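Local coordinates for protein malonate decarboxylase subunit alpha (PDB 6MPR) that probably transfers acyl carrier protein from acetate to incoming malonate as the alpha subunit of bacterial malonate decarboxylase, at residues Lys240-Val245 with Glu540-Lys545; Ile257-Asn262 with Leu288-Lys293; Tyr284-Gly289 with Thr312-Ser317. All coordinates share one frame; numbering follows the deposited sequence.

How the contacts relate
Followed from the N terminus, the chain passes K240-V245, climbs helix 244-261 to I257-N262, runs through strand 265-268 and helix 272-287 to Y284-K293, continues past T312-S317 and returns at E540-K545. Contact 2 closes the short loop holding strand 265-268 and helix 272-287; contact 3 begins at Y284, shares L288 and G289 with the second segment of contact 2, and closes the next, around strand 297-299 and helix 307-311. Both nest in the far larger loop closed by contact 1. The centres of contacts 2 and 3 are about 9 Å apart; that of contact 1 lies about 21 and 17 Å away, near the start of helix 244-261, where the segment before helix 547-553 comes back.

Contact 1 of 3, residues Lys240-Val245 with Glu540-Lys545; sequences KHIKPV and ELLAAK
K240 and K545 bring their backbones together with CA atoms 5.5 Å apart, close enough for K240 CA to make a C-H...O contact of 3.3 Å with K545 O. The angle at that hydrogen, 126°, is modest, and the amide nitrogen of K240 is turned to another acceptor, the carboxylate oxygen OD1 of D238. K240 CB also lies beside the same carbonyl, while the rest of the lysine runs away from it in an extended chain.

The apolar half of the contact pairs I242 with L542. Each presents branched carbon: CD1 of I242 meets CD2 of L542 at 4.0 Å, while CG2 of I242 lies 4.1 Å from both L542 CD1 and L542 CD2, and the two side chains run obliquely across one another. In I242 the CG2 methyl is anti to the backbone N, with CG1 beside that nitrogen (chi1 -61°), an orientation that lets both branches face the leucine. L279 of helix 272-287 touches both residues, adding a third apolar surface to the pair. In fold terms, a returning loop just ahead of helix 547-553 is laid against the approach to helix 244-261, at the edge of a domain built round a mostly parallel sheet. R539 joins the two segments, its NH1 bonding to I242 O and its NH2 to K545 O. Within the returning loop, rotation about CB-CG folds K545 back over its own backbone: NZ donates 2.7 Å to L542 O, nearly in line with the carbonyl bond (162°), and weakly to E540 O.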
ATOM      1  N   LYS A 240      34.154  -0.524   8.221  1.00 19.68           N
ATOM      2  CA  LYS A 240      35.508   0.007   8.077  1.00 19.85           C
ATOM      3  C   LYS A 240      35.564   1.190   7.120  1.00 23.04           C
ATOM      4  O   LYS A 240      36.492   2.004   7.217  1.00 20.90           O
ATOM      5  CB  LYS A 240      36.481  -1.077   7.605  1.00 24.96           C
ATOM      6  CG  LYS A 240      36.428  -1.339   6.105  1.00 31.49           C
ATOM      7  CD  LYS A 240      37.576  -2.229   5.631  1.00 40.28           C
ATOM      8  CE  LYS A 240      37.342  -2.670   4.191  1.00 43.61           C
ATOM      9  NZ  LYS A 240      38.510  -3.347   3.563  1.00 48.51           N
ATOM     10  N   HIS A 241      34.587   1.315   6.219  1.00 22.48           N
ATOM     11  CA  HIS A 241      34.529   2.390   5.235  1.00 21.80           C
ATOM     12  C   HIS A 241      33.722   3.596   5.702  1.00 20.98           C
ATOM     13  O   HIS A 241      33.618   4.574   4.954  1.00 28.97           O
ATOM     14  CB  HIS A 241      33.944   1.868   3.921  1.00 26.01           C
ATOM     15  CG  HIS A 241      34.862   0.948   3.182  1.00 39.72           C
ATOM     16  ND1 HIS A 241      34.428  -0.221   2.594  1.00 44.89           N
ATOM     17  CD2 HIS A 241      36.190   1.025   2.935  1.00 45.61           C
ATOM     18  CE1 HIS A 241      35.451  -0.824   2.016  1.00 48.64           C
ATOM     19  NE2 HIS A 241      36.532  -0.088   2.209  1.00 47.96           N
ATOM     20  N   ILE A 242      33.143   3.555   6.904  1.00 17.40           N
ATOM     21  CA  ILE A 242      32.472   4.730   7.446  1.00 17.11           C
ATOM     22  C   ILE A 242      33.514   5.772   7.841  1.00 18.84           C
ATOM     23  O   ILE A 242      34.516   5.460   8.497  1.00 26.64           O
ATOM     24  CB  ILE A 242      31.584   4.341   8.640  1.00 17.82           C
ATOM     25  CG1 ILE A 242      30.496   3.346   8.216  1.00 14.79           C
ATOM     26  CG2 ILE A 242      30.948   5.579   9.247  1.00 18.99           C
ATOM     27  CD1 ILE A 242      29.752   2.694   9.392  1.00 13.50           C
ATOM     28  N   LYS A 243      33.278   7.023   7.453  1.00 16.27           N
ATOM     29  CA  LYS A 243      34.223   8.105   7.676  1.00 20.14           C
ATOM     30  C   LYS A 243      33.706   9.096   8.719  1.00 20.63           C
ATOM     31  O   LYS A 243      32.526   9.066   9.086  1.00 18.10           O
ATOM     32  CB  LYS A 243      34.515   8.821   6.348  1.00 25.52           C
ATOM     33  CG  LYS A 243      35.007   7.848   5.257  1.00 30.37           C
ATOM     34  CD  LYS A 243      35.611   8.562   4.059  1.00 31.50           C
ATOM     35  CE  LYS A 243      34.547   9.100   3.146  1.00 41.10           C
ATOM     36  NZ  LYS A 243      34.968  10.388   2.531  1.00 50.73           N
ATOM     37  N   PRO A 244      34.584   9.957   9.263  1.00 23.29           N
ATOM     38  CA  PRO A 244      34.110  10.993  10.200  1.00 20.35           C
ATOM     39  C   PRO A 244      32.928  11.812   9.699  1.00 21.68           C
ATOM     40  O   PRO A 244      32.026  12.115  10.487  1.00 17.49           O
ATOM     41  CB  PRO A 244      35.355  11.867  10.396  1.00 23.36           C
ATOM     42  CG  PRO A 244      36.488  10.908  10.266  1.00 28.76           C
ATOM     43  CD  PRO A 244      36.059   9.909   9.206  1.00 21.03           C
ATOM     44  N   VAL A 245      32.902  12.173   8.413  1.00 19.45           N
ATOM     45  CA  VAL A 245      31.785  12.961   7.886  1.00 22.45           C
ATOM     46  C   VAL A 245      30.464  12.201   8.033  1.00 21.48           C
ATOM     47  O   VAL A 245      29.415  12.799   8.316  1.00 16.08           O
ATOM     48  CB  VAL A 245      32.054  13.371   6.419  1.00 23.62           C
ATOM     49  CG1 VAL A 245      32.156  12.151   5.499  1.00 18.52           C
ATOM     50  CG2 VAL A 245      30.959  14.315   5.914  1.00 27.20           C
ATOM     51  N   GLU A 540      35.727   6.498  16.503  1.00 22.00           N
ATOM     52  CA  GLU A 540      35.668   5.919  17.844  1.00 29.43           C
ATOM     53  C   GLU A 540      34.243   5.867  18.386  1.00 27.97           C
ATOM     54  O   GLU A 540      33.969   5.092  19.311  1.00 21.81           O
ATOM     55  CB  GLU A 540      36.575   6.695  18.798  1.00 30.00           C
ATOM     56  CG  GLU A 540      38.045   6.336  18.655  1.00 34.18           C
ATOM     57  CD  GLU A 540      38.297   4.846  18.849  1.00 48.96           C
ATOM     58  OE1 GLU A 540      38.059   4.332  19.967  1.00 56.71           O
ATOM     59  OE2 GLU A 540      38.720   4.185  17.876  1.00 52.13           O
ATOM     60  N   LEU A 541      33.327   6.664  17.825  1.00 20.44           N
ATOM     61  CA  LEU A 541      31.929   6.614  18.240  1.00 19.56           C
ATOM     62  C   LEU A 541      31.205   5.373  17.727  1.00 17.79           C
ATOM     63  O   LEU A 541      30.171   4.997  18.291  1.00 19.55           O
ATOM     64  CB  LEU A 541      31.186   7.855  17.756  1.00 22.42           C
ATOM     65  CG  LEU A 541      31.086   9.019  18.732  1.00 30.50           C
ATOM     66  CD1 LEU A 541      30.208  10.101  18.141  1.00 20.91           C
ATOM     67  CD2 LEU A 541      30.532   8.535  20.076  1.00 25.11           C
ATOM     68  N   LEU A 542      31.703   4.745  16.666  1.00 22.71           N
ATOM     69  CA  LEU A 542      31.029   3.577  16.105  1.00 15.44           C
ATOM     70  C   LEU A 542      31.056   2.405  17.085  1.00 19.10           C
ATOM     71  O   LEU A 542      32.112   2.052  17.613  1.00 18.98           O
ATOM     72  CB  LEU A 542      31.695   3.182  14.789  1.00 17.48           C
ATOM     73  CG  LEU A 542      31.584   4.197  13.651  1.00 17.37           C
ATOM     74  CD1 LEU A 542      32.569   3.851  12.551  1.00 20.86           C
ATOM     75  CD2 LEU A 542      30.154   4.253  13.093  1.00 17.27           C
ATOM     76  N   ALA A 543      29.888   1.789  17.316  1.00 19.29           N
ATOM     77  CA  ALA A 543      29.838   0.605  18.172  1.00 18.57           C
ATOM     78  C   ALA A 543      30.621  -0.553  17.571  1.00 18.81           C
ATOM     79  O   ALA A 543      31.107  -1.421  18.302  1.00 17.50           O
ATOM     80  CB  ALA A 543      28.386   0.179  18.417  1.00 14.93           C
ATOM     81  N   ALA A 544      30.728  -0.597  16.246  1.00 19.95           N
ATOM     82  CA  ALA A 544      31.551  -1.580  15.556  1.00 19.12           C
ATOM     83  C   ALA A 544      32.359  -0.860  14.488  1.00 20.85           C
ATOM     84  O   ALA A 544      31.803  -0.071  13.717  1.00 21.64           O
ATOM     85  CB  ALA A 544      30.690  -2.689  14.931  1.00 18.94           C
ATOM     86  N   LYS A 545      33.662  -1.131  14.445  1.00 16.43           N
ATOM     87  CA  LYS A 545      34.582  -0.497  13.505  1.00 16.40           C
ATOM     88  C   LYS A 545      34.781  -1.291  12.220  1.00 20.89           C
ATOM     89  O   LYS A 545      35.341  -0.753  11.256  1.00 24.57           O
ATOM     90  CB  LYS A 545      35.949  -0.291  14.172  1.00 25.32           C
ATOM     91  CG  LYS A 545      36.089   0.989  14.983  1.00 32.73           C
ATOM     92  CD  LYS A 545      35.188   0.981  16.195  1.00 33.02           C
ATOM     93  CE  LYS A 545      35.555   2.096  17.163  1.00 31.49           C
ATOM     94  NZ  LYS A 545      34.738   2.000  18.402  1.00 34.74           N
TER

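Contact 2 of 3, residues Ile257-Asn262 with Leu288-Lys293; sequences IYEKHN and LGLKGK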
ATOM      1  N   ILE A 257      16.953  15.563  14.459  1.00 13.52           N
ATOM      2  CA  ILE A 257      15.736  15.055  13.828  1.00 13.00           C
ATOM      3  C   ILE A 257      15.041  14.014  14.706  1.00 12.65           C
ATOM      4  O   ILE A 257      13.876  14.190  15.090  1.00 13.04           O
ATOM      5  CB  ILE A 257      16.037  14.470  12.434  1.00 12.56           C
ATOM      6  CG1 ILE A 257      16.816  15.481  11.565  1.00 14.57           C
ATOM      7  CG2 ILE A 257      14.721  14.093  11.742  1.00 17.01           C
ATOM      8  CD1 ILE A 257      17.105  14.990  10.136  1.00 15.66           C
ATOM      9  N   TYR A 258      15.733  12.915  15.022  1.00 12.38           N
ATOM     10  CA  TYR A 258      15.074  11.818  15.734  1.00 12.07           C
ATOM     11  C   TYR A 258      14.668  12.248  17.138  1.00 12.53           C
ATOM     12  O   TYR A 258      13.514  12.066  17.551  1.00 13.16           O
ATOM     13  CB  TYR A 258      15.978  10.583  15.828  1.00 12.08           C
ATOM     14  CG  TYR A 258      16.333   9.897  14.519  1.00 13.09           C
ATOM     15  CD1 TYR A 258      15.848  10.357  13.297  1.00 14.32           C
ATOM     16  CD2 TYR A 258      17.156   8.775  14.520  1.00 11.15           C
ATOM     17  CE1 TYR A 258      16.193   9.705  12.105  1.00 10.79           C
ATOM     18  CE2 TYR A 258      17.487   8.128  13.350  1.00 12.93           C
ATOM     19  CZ  TYR A 258      17.009   8.597  12.153  1.00 11.69           C
ATOM     20  OH  TYR A 258      17.372   7.940  11.010  1.00 10.46           O
ATOM     21  N   GLU A 259      15.614  12.818  17.882  1.00 13.04           N
ATOM     22  CA  GLU A 259      15.305  13.321  19.215  1.00 13.57           C
ATOM     23  C   GLU A 259      14.326  14.491  19.144  1.00 13.90           C
ATOM     24  O   GLU A 259      13.354  14.550  19.906  1.00 14.10           O
ATOM     25  CB  GLU A 259      16.589  13.748  19.921  1.00 14.11           C
ATOM     26  CG  GLU A 259      16.352  14.124  21.384  1.00 17.47           C
ATOM     27  CD  GLU A 259      17.605  14.572  22.109  1.00 19.52           C
ATOM     28  OE1 GLU A 259      18.686  14.663  21.483  1.00 24.94           O
ATOM     29  OE2 GLU A 259      17.504  14.833  23.320  1.00 25.89           O
ATOM     30  N   LYS A 260      14.574  15.432  18.229  1.00 17.99           N
ATOM     31  CA  LYS A 260      13.784  16.659  18.165  1.00 18.46           C
ATOM     32  C   LYS A 260      12.304  16.364  17.986  1.00 16.76           C
ATOM     33  O   LYS A 260      11.450  17.006  18.612  1.00 14.94           O
ATOM     34  CB  LYS A 260      14.284  17.545  17.015  1.00 14.63           C
ATOM     35  CG  LYS A 260      13.478  18.844  16.841  1.00 15.41           C
ATOM     36  CD  LYS A 260      14.028  19.693  15.699  1.00 16.02           C
ATOM     37  CE  LYS A 260      13.164  20.932  15.477  1.00 24.73           C
ATOM     38  NZ  LYS A 260      13.342  21.939  16.561  1.00 32.94           N
ATOM     39  N   HIS A 261      11.979  15.402  17.124  1.00 13.56           N
ATOM     40  CA  HIS A 261      10.597  15.105  16.779  1.00 16.94           C
ATOM     41  C   HIS A 261      10.079  13.819  17.399  1.00 13.71           C
ATOM     42  O   HIS A 261       8.956  13.411  17.084  1.00 17.05           O
ATOM     43  CB  HIS A 261      10.448  15.031  15.259  1.00 12.91           C
ATOM     44  CG  HIS A 261      10.921  16.261  14.556  1.00 13.30           C
ATOM     45  ND1 HIS A 261      10.257  17.463  14.647  1.00 14.81           N
ATOM     46  CD2 HIS A 261      11.994  16.481  13.761  1.00 13.28           C
ATOM     47  CE1 HIS A 261      10.899  18.375  13.935  1.00 18.04           C
ATOM     48  NE2 HIS A 261      11.954  17.803  13.384  1.00 16.00           N
ATOM     49  N   ASN A 262      10.864  13.165  18.254  1.00 13.85           N
ATOM     50  CA  ASN A 262      10.436  11.960  18.976  1.00 14.72           C
ATOM     51  C   ASN A 262      10.073  10.826  18.011  1.00 18.13           C
ATOM     52  O   ASN A 262       9.009  10.213  18.107  1.00 13.71           O
ATOM     53  CB  ASN A 262       9.272  12.290  19.912  1.00 17.94           C
ATOM     54  CG  ASN A 262       9.055  11.227  20.981  1.00 28.23           C
ATOM     55  OD1 ASN A 262      10.012  10.641  21.501  1.00 35.63           O
ATOM     56  ND2 ASN A 262       7.788  10.968  21.309  1.00 27.21           N
ATOM     57  N   LEU A 288      23.038  10.491  25.128  1.00 21.09           N
ATOM     58  CA  LEU A 288      21.920  11.428  25.170  1.00 17.55           C
ATOM     59  C   LEU A 288      20.736  10.892  25.969  1.00 21.33           C
ATOM     60  O   LEU A 288      19.720  11.592  26.089  1.00 22.90           O
ATOM     61  CB  LEU A 288      21.461  11.773  23.737  1.00 15.72           C
ATOM     62  CG  LEU A 288      22.503  12.441  22.830  1.00 19.86           C
ATOM     63  CD1 LEU A 288      21.962  12.607  21.415  1.00 21.46           C
ATOM     64  CD2 LEU A 288      22.952  13.787  23.409  1.00 26.10           C
ATOM     65  N   GLY A 289      20.840   9.672  26.503  1.00 16.14           N
ATOM     66  CA  GLY A 289      19.774   9.082  27.294  1.00 24.10           C
ATOM     67  C   GLY A 289      18.564   8.644  26.499  1.00 25.80           C
ATOM     68  O   GLY A 289      17.454   8.611  27.043  1.00 24.24           O
ATOM     69  N   LEU A 290      18.747   8.284  25.228  1.00 21.61           N
ATOM     70  CA  LEU A 290      17.626   8.114  24.313  1.00 18.49           C
ATOM     71  C   LEU A 290      17.162   6.670  24.126  1.00 16.23           C
ATOM     72  O   LEU A 290      16.242   6.441  23.328  1.00 14.41           O
ATOM     73  CB  LEU A 290      17.980   8.717  22.944  1.00 13.85           C
ATOM     74  CG  LEU A 290      18.208  10.232  22.919  1.00 15.18           C
ATOM     75  CD1 LEU A 290      18.680  10.694  21.526  1.00 18.94           C
ATOM     76  CD2 LEU A 290      16.961  10.976  23.350  1.00 20.95           C
ATOM     77  N   LYS A 291      17.754   5.689  24.817  1.00 17.94           N
ATOM     78  CA  LYS A 291      17.352   4.305  24.572  1.00 23.55           C
ATOM     79  C   LYS A 291      15.897   4.105  24.969  1.00 13.82           C
ATOM     80  O   LYS A 291      15.475   4.520  26.054  1.00 17.06           O
ATOM     81  CB  LYS A 291      18.236   3.317  25.332  1.00 24.74           C
ATOM     82  CG  LYS A 291      17.826   1.855  25.088  1.00 26.48           C
ATOM     83  CD  LYS A 291      18.543   0.879  26.012  1.00 27.85           C
ATOM     84  CE  LYS A 291      20.052   0.955  25.833  1.00 30.99           C
ATOM     85  NZ  LYS A 291      20.772   0.047  26.776  1.00 29.68           N
ATOM     86  N   GLY A 292      15.130   3.471  24.090  1.00 18.40           N
ATOM     87  CA  GLY A 292      13.715   3.286  24.308  1.00 21.74           C
ATOM     88  C   GLY A 292      12.853   4.502  24.047  1.00 22.28           C
ATOM     89  O   GLY A 292      11.619   4.386  24.101  1.00 24.89           O
ATOM     90  N   LYS A 293      13.450   5.662  23.762  1.00 16.40           N
ATOM     91  CA  LYS A 293      12.701   6.882  23.485  1.00 13.85           C
ATOM     92  C   LYS A 293      12.607   7.204  22.007  1.00 18.81           C
ATOM     93  O   LYS A 293      11.792   8.054  21.633  1.00 22.40           O
ATOM     94  CB  LYS A 293      13.345   8.085  24.182  1.00 17.09           C
ATOM     95  CG  LYS A 293      13.393   7.945  25.687  1.00 19.19           C
ATOM     96  CD  LYS A 293      14.006   9.172  26.329  1.00 19.53           C
ATOM     97  CE  LYS A 293      14.330   8.895  27.788  1.00 28.10           C
ATOM     98  NZ  LYS A 293      15.245   9.945  28.315  1.00 34.81           N
TER
HETATM   99  O   HOH W   1      19.236  14.250  25.461  1.00 28.98           O
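E259 lays its extended chain across L290, the two side chains crossing at about a right angle. The contact involves the stem of the glutamate as much as its head: CG of E259 is 3.8 Å from L290 CD2, and CB of E259 is 4.0 Å from L290 CD1, so the forked end of the leucine spreads along the methylenes. With CG anti to the backbone N (chi1 -173°) and the chain straight beyond it, the carboxylate stays against the L290 methyls, and OE1 of E259 also comes within 3.9 Å of L288 CD1. The two carboxylate oxygens have different partners. OE1 forms a salt bridge with R255, one turn earlier on helix 244-261, whereas OE2 accepts 2.8 Å from a water that also donates to L288 O.

K293 takes part through its backbone. Its amine turns back within its own loop, NZ reaching G289 O at 2.9 Å. K293 O takes a bond from NE2 of Q264, which also serves N262 O and so ties the end of helix 244-261 to the loop. Segment 288-293 belongs to the return loop of the beta-alpha-beta crossover from strand 265-268 to strand 297-299, and packs on the last turns of the helix preceding it, E259 facing L290 and N262 facing K293.

Leucine branches thus pack on the glutamate's hydrocarbon and against the flank of its carboxylate, whose charge is answered by an arginine of the same helix. That setting probably favours the ionised form, and the polar link from E259 to the loop's backbone runs through a water, beside the Q264 bridge.

Contact 3 of 3, residues Tyr284-Gly289 with Thr312-Ser317; sequences YGESLG and TGWVES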
ATOM      1  N   TYR A 284      26.594   7.293  20.975  1.00 19.48           N
ATOM      2  CA  TYR A 284      26.125   8.672  21.048  1.00 20.10           C
ATOM      3  C   TYR A 284      24.673   8.741  21.510  1.00 20.52           C
ATOM      4  O   TYR A 284      24.319   9.572  22.355  1.00 22.45           O
ATOM      5  CB  TYR A 284      26.297   9.338  19.687  1.00 20.66           C
ATOM      6  CG  TYR A 284      25.846  10.773  19.636  1.00 15.46           C
ATOM      7  CD1 TYR A 284      26.495  11.747  20.383  1.00 16.22           C
ATOM      8  CD2 TYR A 284      24.795  11.162  18.807  1.00 20.25           C
ATOM      9  CE1 TYR A 284      26.091  13.078  20.320  1.00 19.93           C
ATOM     10  CE2 TYR A 284      24.385  12.487  18.738  1.00 18.29           C
ATOM     11  CZ  TYR A 284      25.033  13.436  19.498  1.00 21.63           C
ATOM     12  OH  TYR A 284      24.625  14.751  19.428  1.00 20.84           O
ATOM     13  N   GLY A 285      23.818   7.862  20.985  1.00 18.19           N
ATOM     14  CA  GLY A 285      22.439   7.851  21.431  1.00 15.54           C
ATOM     15  C   GLY A 285      22.317   7.543  22.908  1.00 16.72           C
ATOM     16  O   GLY A 285      21.519   8.160  23.616  1.00 19.40           O
ATOM     17  N   GLU A 286      23.125   6.597  23.397  1.00 18.73           N
ATOM     18  CA  GLU A 286      23.129   6.268  24.823  1.00 18.79           C
ATOM     19  C   GLU A 286      23.585   7.450  25.671  1.00 23.27           C
ATOM     20  O   GLU A 286      23.032   7.703  26.749  1.00 21.27           O
ATOM     21  CB  GLU A 286      24.026   5.053  25.065  1.00 20.34           C
ATOM     22  CG  GLU A 286      24.267   4.701  26.527  1.00 22.00           C
ATOM     23  CD  GLU A 286      23.009   4.297  27.253  1.00 33.14           C
ATOM     24  OE1 GLU A 286      22.987   4.449  28.496  1.00 35.68           O
ATOM     25  OE2 GLU A 286      22.048   3.831  26.595  1.00 23.43           O
ATOM     26  N   SER A 287      24.592   8.187  25.201  1.00 18.63           N
ATOM     27  CA  SER A 287      25.069   9.358  25.927  1.00 20.50           C
ATOM     28  C   SER A 287      24.009  10.453  26.041  1.00 19.48           C
ATOM     29  O   SER A 287      24.072  11.259  26.979  1.00 22.15           O
ATOM     30  CB  SER A 287      26.320   9.916  25.242  1.00 23.24           C
ATOM     31  OG  SER A 287      25.957  10.717  24.130  1.00 24.12           O
ATOM     32  N   LEU A 288      23.038  10.491  25.128  1.00 21.09           N
ATOM     33  CA  LEU A 288      21.920  11.428  25.170  1.00 17.55           C
ATOM     34  C   LEU A 288      20.736  10.892  25.969  1.00 21.33           C
ATOM     35  O   LEU A 288      19.720  11.592  26.089  1.00 22.90           O
ATOM     36  CB  LEU A 288      21.461  11.773  23.737  1.00 15.72           C
ATOM     37  CG  LEU A 288      22.503  12.441  22.830  1.00 19.86           C
ATOM     38  CD1 LEU A 288      21.962  12.607  21.415  1.00 21.46           C
ATOM     39  CD2 LEU A 288      22.952  13.787  23.409  1.00 26.10           C
ATOM     40  N   GLY A 289      20.840   9.672  26.503  1.00 16.14           N
ATOM     41  CA  GLY A 289      19.774   9.082  27.294  1.00 24.10           C
ATOM     42  C   GLY A 289      18.564   8.644  26.499  1.00 25.80           C
ATOM     43  O   GLY A 289      17.454   8.611  27.043  1.00 24.24           O
ATOM     44  N   THR A 312      21.862  -4.108  22.286  1.00 13.27           N
ATOM     45  CA  THR A 312      21.778  -3.233  23.452  1.00 16.85           C
ATOM     46  C   THR A 312      20.356  -2.816  23.791  1.00 15.45           C
ATOM     47  O   THR A 312      20.171  -2.010  24.712  1.00 21.49           O
ATOM     48  CB  THR A 312      22.633  -1.974  23.261  1.00 18.22           C
ATOM     49  OG1 THR A 312      22.308  -1.360  22.006  1.00 15.56           O
ATOM     50  CG2 THR A 312      24.122  -2.316  23.290  1.00 14.34           C
ATOM     51  N   GLY A 313      19.356  -3.332  23.082  1.00 15.74           N
ATOM     52  CA  GLY A 313      17.968  -3.122  23.464  1.00 20.89           C
ATOM     53  C   GLY A 313      17.278  -1.917  22.860  1.00 16.92           C
ATOM     54  O   GLY A 313      16.186  -1.568  23.320  1.00 16.10           O
ATOM     55  N   TRP A 314      17.865  -1.274  21.844  1.00 12.11           N
ATOM     56  CA  TRP A 314      17.194  -0.142  21.207  1.00 11.77           C
ATOM     57  C   TRP A 314      16.073  -0.604  20.296  1.00 12.97           C
ATOM     58  O   TRP A 314      15.019   0.041  20.221  1.00 15.17           O
ATOM     59  CB  TRP A 314      18.172   0.679  20.369  1.00 12.75           C
ATOM     60  CG  TRP A 314      19.116   1.479  21.175  1.00 13.85           C
ATOM     61  CD1 TRP A 314      20.197   1.014  21.866  1.00 19.49           C
ATOM     62  CD2 TRP A 314      19.088   2.896  21.369  1.00 12.95           C
ATOM     63  NE1 TRP A 314      20.838   2.057  22.491  1.00 16.75           N
ATOM     64  CE2 TRP A 314      20.181   3.223  22.194  1.00 14.98           C
ATOM     65  CE3 TRP A 314      18.247   3.920  20.922  1.00 12.23           C
ATOM     66  CZ2 TRP A 314      20.442   4.531  22.604  1.00 18.81           C
ATOM     67  CZ3 TRP A 314      18.505   5.211  21.319  1.00 15.85           C
ATOM     68  CH2 TRP A 314      19.594   5.510  22.158  1.00 13.76           C
ATOM     69  N   VAL A 315      16.290  -1.706  19.588  1.00 15.75           N
ATOM     70  CA  VAL A 315      15.444  -2.116  18.477  1.00 12.11           C
ATOM     71  C   VAL A 315      14.421  -3.111  19.003  1.00 14.94           C
ATOM     72  O   VAL A 315      14.771  -4.246  19.354  1.00 16.88           O
ATOM     73  CB  VAL A 315      16.266  -2.734  17.344  1.00 11.74           C
ATOM     74  CG1 VAL A 315      15.341  -3.207  16.238  1.00 12.88           C
ATOM     75  CG2 VAL A 315      17.292  -1.735  16.801  1.00 14.63           C
ATOM     76  N   GLU A 316      13.147  -2.707  19.003  1.00 12.01           N
ATOM     77  CA  GLU A 316      12.081  -3.549  19.534  1.00 14.42           C
ATOM     78  C   GLU A 316      11.448  -4.452  18.491  1.00 13.33           C
ATOM     79  O   GLU A 316      11.029  -5.568  18.827  1.00 14.72           O
ATOM     80  CB  GLU A 316      11.017  -2.672  20.200  1.00 13.43           C
ATOM     81  CG  GLU A 316      11.607  -2.092  21.491  1.00 27.13           C
ATOM     82  CD  GLU A 316      10.727  -1.079  22.189  1.00 36.06           C
ATOM     83  OE1 GLU A 316      11.264  -0.366  23.065  1.00 37.74           O
ATOM     84  OE2 GLU A 316       9.519  -0.990  21.872  1.00 33.67           O
ATOM     85  N   SER A 317      11.394  -4.014  17.240  1.00 10.55           N
ATOM     86  CA  SER A 317      10.750  -4.794  16.198  1.00  9.28           C
ATOM     87  C   SER A 317      11.340  -4.401  14.852  1.00  9.09           C
ATOM     88  O   SER A 317      11.659  -3.231  14.613  1.00  9.91           O
ATOM     89  CB  SER A 317       9.237  -4.569  16.199  1.00 12.39           C
ATOM     90  OG  SER A 317       8.917  -3.250  15.776  1.00 11.84           O
TER
HETATM   91  O   HOH W   2      22.899   1.780  24.466  1.00 27.65           O
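W314 is the residue of T312-S317 that reaches across to G285 and E286. T312, just after helix 307-311, hydrogen-bonds through OG1 to P308 O, and its carbonyl receives NZ of K291. G313 then leaves helical geometry with positive phi in a Schellman motif; the chain turns, and the CB of W314 points toward helix 272-287. CG of W314 is anti to its carbonyl carbon and beside the backbone N (chi1 -72°), which sends the indole toward that helix.

The indole comes in edge first. The CZ2-CH2 edge of its six-membered ring meets bare backbone: CH2 of W314 is 3.5 Å from G285 C, and CZ2 lies 3.5 Å from E286 N, both close to the ring plane. G285, with no side chain, lets the ring come this near to the helix. Beside the nitrogen of the indole, a water in the ring plane accepts from W314 NE1 at 2.9 Å and donates to E286 OE2 at 3.1 Å. One water thus satisfies the indole N-H and links it to the helix, while K291 forms a long, weak ion pair with the same carboxylate oxygen.

V315 packs back on A309 and I310 of the preceding helix. E316 makes a salt bridge with R296, and S317 begins strand 317-319, its OG hydrogen-bonded to OD1 of N297.

The tryptophan therefore fills the ground between helix 272-287, where L281 also touches it, and the following loop, where L290, K291 and I294 pack against it. Beyond it the segment joins strand 317-319, which runs parallel to strand 297-299 at one margin of the sheet, and there V152 of the second subunit packs on S317.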